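Local coordinates for adherence and virulence protein A (Streptococcus pneumoniae, PDB 6PON) that binds fibronectin and probably acts in pneumococcal adherence and virulence, as a member of the NFACT family, at residues 215-218 with 219-222; 9-12 with 13-16. One frame throughout, in Å; residues are numbered along the deposited sequence.

Contact 1: residues 215-218 with 219-222; sequences VSEK and LSAF
The carbonyl oxygen of Glu217 takes the shortest hydrogen bond here, from Ala221 N at 2.9 Å, and the methyl of Ala221 turns back so that its CB lies 3.4 Å from that same Glu217 O. One residue on, Phe222 N bonds Lys218 O at 3.0 Å. Leu219 N and Ser220 N reach Val215 O and Ser216 O in the same i to i+4 pattern. Along this stretch the helix is held by its main chain, and the side chains mostly lead outward to other partners. Phe222 carries CG anti to its own nitrogen (chi1 -174°), which sends the ring away from residues 215-218, to meet Phe226 of its own chain and Phe199 of the second subunit. Lys218 has a long, bent chain that suits a reach across an interface: its NZ bonds Leu185 O of the second subunit. Ala221, small enough for close helix approach, packs on Glu217 of that subunit, and Glu217 on its Ala221, a reciprocal pair. Both segments lie on the long helix 204-225, which follows helices 178-187 and 192-198 and faces the other copy of the protein.

Contact 2: residues 9-12 with 13-16; sequences HHIV and EELR
This is a one-turn contact within helix 5-19, the first helix of the chain, which rests on strands 58-61 and 87-93. Its frame is the main chain: Leu15 N to Ile11 O and Arg16 N to Val12 O are both 2.9 Å, while Glu13 N makes a weak bond to His10 O. Leu15 and Val12 face the strands, Leu15 on Ile59 and Leu61, Val12 on Ile91 and Gln93, as apolar branched residues suit a sheet-covering side. Leu15 CG sits 3.3 Å from Ile11 O and 4.3 Å from Ile11 CG1. Arg16 bends at chi3 (-75°), folding its guanidinium back so that Val12 O lies over one face and Val12 CG1 is 4.0 Å from NH2. Glu13 meets the guanidinium at its edge, in plane, with OE2 2.7 Å from NH1 in a salt bridge; Arg16 NE bonds Ile91 O, so the group is gripped from the helix and from the strand, which should limit its rotation. Glu14 stretches straight beyond CG, and its OE1 passes 3.9 Å from Ile11 CG1, while OE2 bonds Leu255 N of the second subunit. His10 ND1 bonds Thr230 OG1 of that subunit. The pattern is that of a helix laid against antiparallel strands, with Val12 and Leu15 turned to them, Ile11 meeting Leu255 of the second subunit, and an i to i+3 Glu13-Arg16 salt bridge.

Both contacts are eight-residue, partly buried stretches of helix, and both touch the second subunit, yet they lie on different elements with centres 32 Å apart and nearest atoms about 18 Å apart. The centre of contact 2, on helix 5-19 against two strands, lies about 9 Å from the centre of the chain, and that of contact 1, on helix 204-225, about 27 Å. Four of contact 2's eight residues are buried against two of contact 1's, whose setting is largely the subunit interface. Contact 2 combines a strand-facing apolar side with a salt bridge and a strand-tied arginine; contact 1 has backbone bonds alone between its segments and spends its aromatic and lysine side chains largely on the partner subunit.

Contact 1: residues 215-218 with 219-222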
# COMPACT_ATOMS: atom_id res chain seq x y z
N VAL B 215 -4.06 3.16 -5.46
CA VAL B 215 -3.06 3.42 -6.49
C VAL B 215 -1.92 4.26 -5.91
O VAL B 215 -0.75 3.88 -5.96
CB VAL B 215 -3.71 4.11 -7.70
CG1 VAL B 215 -2.65 4.78 -8.58
CG2 VAL B 215 -4.52 3.09 -8.49
N SER B 216 -2.27 5.40 -5.33
CA SER B 216 -1.26 6.28 -4.75
C SER B 216 -0.45 5.57 -3.66
O SER B 216 0.76 5.76 -3.56
CB SER B 216 -1.94 7.54 -4.20
OG SER B 216 -0.99 8.37 -3.56
N GLU B 217 -1.10 4.76 -2.83
CA GLU B 217 -0.38 4.09 -1.76
C GLU B 217 0.59 3.05 -2.32
O GLU B 217 1.68 2.87 -1.79
CB GLU B 217 -1.36 3.41 -0.81
CG GLU B 217 -0.69 2.80 0.41
CD GLU B 217 0.08 3.83 1.20
OE1 GLU B 217 1.26 3.55 1.55
OE2 GLU B 217 -0.48 4.94 1.45
N LYS B 218 0.18 2.37 -3.38
CA LYS B 218 1.04 1.39 -4.04
C LYS B 218 2.35 2.03 -4.49
O LYS B 218 3.43 1.50 -4.24
CB LYS B 218 0.28 0.79 -5.21
CG LYS B 218 0.56 -0.66 -5.43
CD LYS B 218 -0.59 -1.31 -6.17
CE LYS B 218 -0.53 -1.05 -7.65
NZ LYS B 218 -1.70 -1.65 -8.33
N LEU B 219 2.26 3.20 -5.14
CA LEU B 219 3.45 3.88 -5.63
C LEU B 219 4.35 4.32 -4.49
O LEU B 219 5.58 4.16 -4.54
CB LEU B 219 3.04 5.08 -6.48
CG LEU B 219 4.21 5.80 -7.08
CD1 LEU B 219 4.19 5.80 -8.56
CD2 LEU B 219 4.30 7.19 -6.55
N SER B 220 3.74 4.85 -3.43
CA SER B 220 4.48 5.33 -2.28
C SER B 220 5.18 4.19 -1.57
O SER B 220 6.32 4.34 -1.11
CB SER B 220 3.51 6.06 -1.34
OG SER B 220 4.12 6.30 -0.08
N ALA B 221 4.52 3.04 -1.48
CA ALA B 221 5.16 1.89 -0.85
C ALA B 221 6.33 1.41 -1.69
O ALA B 221 7.37 1.03 -1.15
CB ALA B 221 4.14 0.78 -0.64
N PHE B 222 6.17 1.44 -3.02
CA PHE B 222 7.24 1.01 -3.91
C PHE B 222 8.46 1.90 -3.73
O PHE B 222 9.59 1.41 -3.57
CB PHE B 222 6.75 1.03 -5.36
CG PHE B 222 7.76 0.45 -6.36
CD1 PHE B 222 8.88 1.18 -6.75
CD2 PHE B 222 7.56 -0.81 -6.91
CE1 PHE B 222 9.78 0.66 -7.66
CE2 PHE B 222 8.46 -1.33 -7.82
CZ PHE B 222 9.56 -0.61 -8.20

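Contact 2: residues 9-12 with 13-16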
# COMPACT_ATOMS: atom_id res chain seq x y z
N HIS B 9 -22.88 6.16 6.83
CA HIS B 9 -22.18 5.70 8.03
C HIS B 9 -21.74 6.87 8.88
O HIS B 9 -21.82 6.81 10.11
CB HIS B 9 -20.97 4.84 7.64
CG HIS B 9 -20.09 4.46 8.79
ND1 HIS B 9 -20.05 3.19 9.32
CD2 HIS B 9 -19.19 5.19 9.50
CE1 HIS B 9 -19.18 3.15 10.31
NE2 HIS B 9 -18.65 4.35 10.45
N HIS B 10 -21.30 7.96 8.24
CA HIS B 10 -20.85 9.11 9.01
C HIS B 10 -22.02 9.86 9.63
O HIS B 10 -22.00 10.15 10.83
CB HIS B 10 -20.00 10.03 8.12
CG HIS B 10 -18.62 9.51 7.88
ND1 HIS B 10 -17.51 9.97 8.56
CD2 HIS B 10 -18.17 8.53 7.06
CE1 HIS B 10 -16.44 9.31 8.15
NE2 HIS B 10 -16.82 8.43 7.25
N ILE B 11 -23.05 10.16 8.85
CA ILE B 11 -24.10 11.03 9.39
C ILE B 11 -24.94 10.30 10.43
O ILE B 11 -25.49 10.94 11.35
CB ILE B 11 -24.98 11.62 8.27
CG1 ILE B 11 -25.80 12.79 8.85
CG2 ILE B 11 -25.87 10.55 7.67
CD1 ILE B 11 -26.35 13.77 7.81
N VAL B 12 -25.06 8.98 10.34
CA VAL B 12 -25.92 8.29 11.29
C VAL B 12 -25.30 8.32 12.67
O VAL B 12 -26.01 8.27 13.69
CB VAL B 12 -26.23 6.86 10.82
CG1 VAL B 12 -25.03 5.98 11.02
CG2 VAL B 12 -27.42 6.29 11.59
N GLU B 13 -23.97 8.45 12.75
CA GLU B 13 -23.31 8.65 14.04
C GLU B 13 -23.67 10.00 14.65
O GLU B 13 -23.92 10.09 15.86
CB GLU B 13 -21.80 8.50 13.88
CG GLU B 13 -21.08 8.61 15.20
CD GLU B 13 -21.42 7.46 16.13
OE1 GLU B 13 -21.76 7.71 17.31
OE2 GLU B 13 -21.36 6.29 15.72
N GLU B 14 -23.72 11.06 13.83
CA GLU B 14 -24.18 12.37 14.29
C GLU B 14 -25.64 12.32 14.74
O GLU B 14 -26.01 12.92 15.75
CB GLU B 14 -24.03 13.44 13.20
CG GLU B 14 -22.63 13.73 12.66
CD GLU B 14 -22.63 14.82 11.58
OE1 GLU B 14 -23.74 15.23 11.13
OE2 GLU B 14 -21.53 15.27 11.19
N LEU B 15 -26.49 11.67 13.94
CA LEU B 15 -27.91 11.63 14.27
C LEU B 15 -28.09 10.88 15.58
O LEU B 15 -28.90 11.28 16.43
CB LEU B 15 -28.72 10.97 13.16
CG LEU B 15 -28.67 11.58 11.75
CD1 LEU B 15 -29.48 10.75 10.75
CD2 LEU B 15 -29.14 13.00 11.75
N ARG B 16 -27.31 9.83 15.79
CA ARG B 16 -27.40 9.06 17.02
C ARG B 16 -27.11 9.95 18.23
O ARG B 16 -27.94 10.07 19.14
CB ARG B 16 -26.43 7.89 16.96
CG ARG B 16 -26.71 6.80 17.94
CD ARG B 16 -25.69 5.69 17.77
NE ARG B 16 -25.92 4.88 16.58
CZ ARG B 16 -25.09 4.79 15.54
NH1 ARG B 16 -23.95 5.47 15.52
NH2 ARG B 16 -25.40 4.01 14.51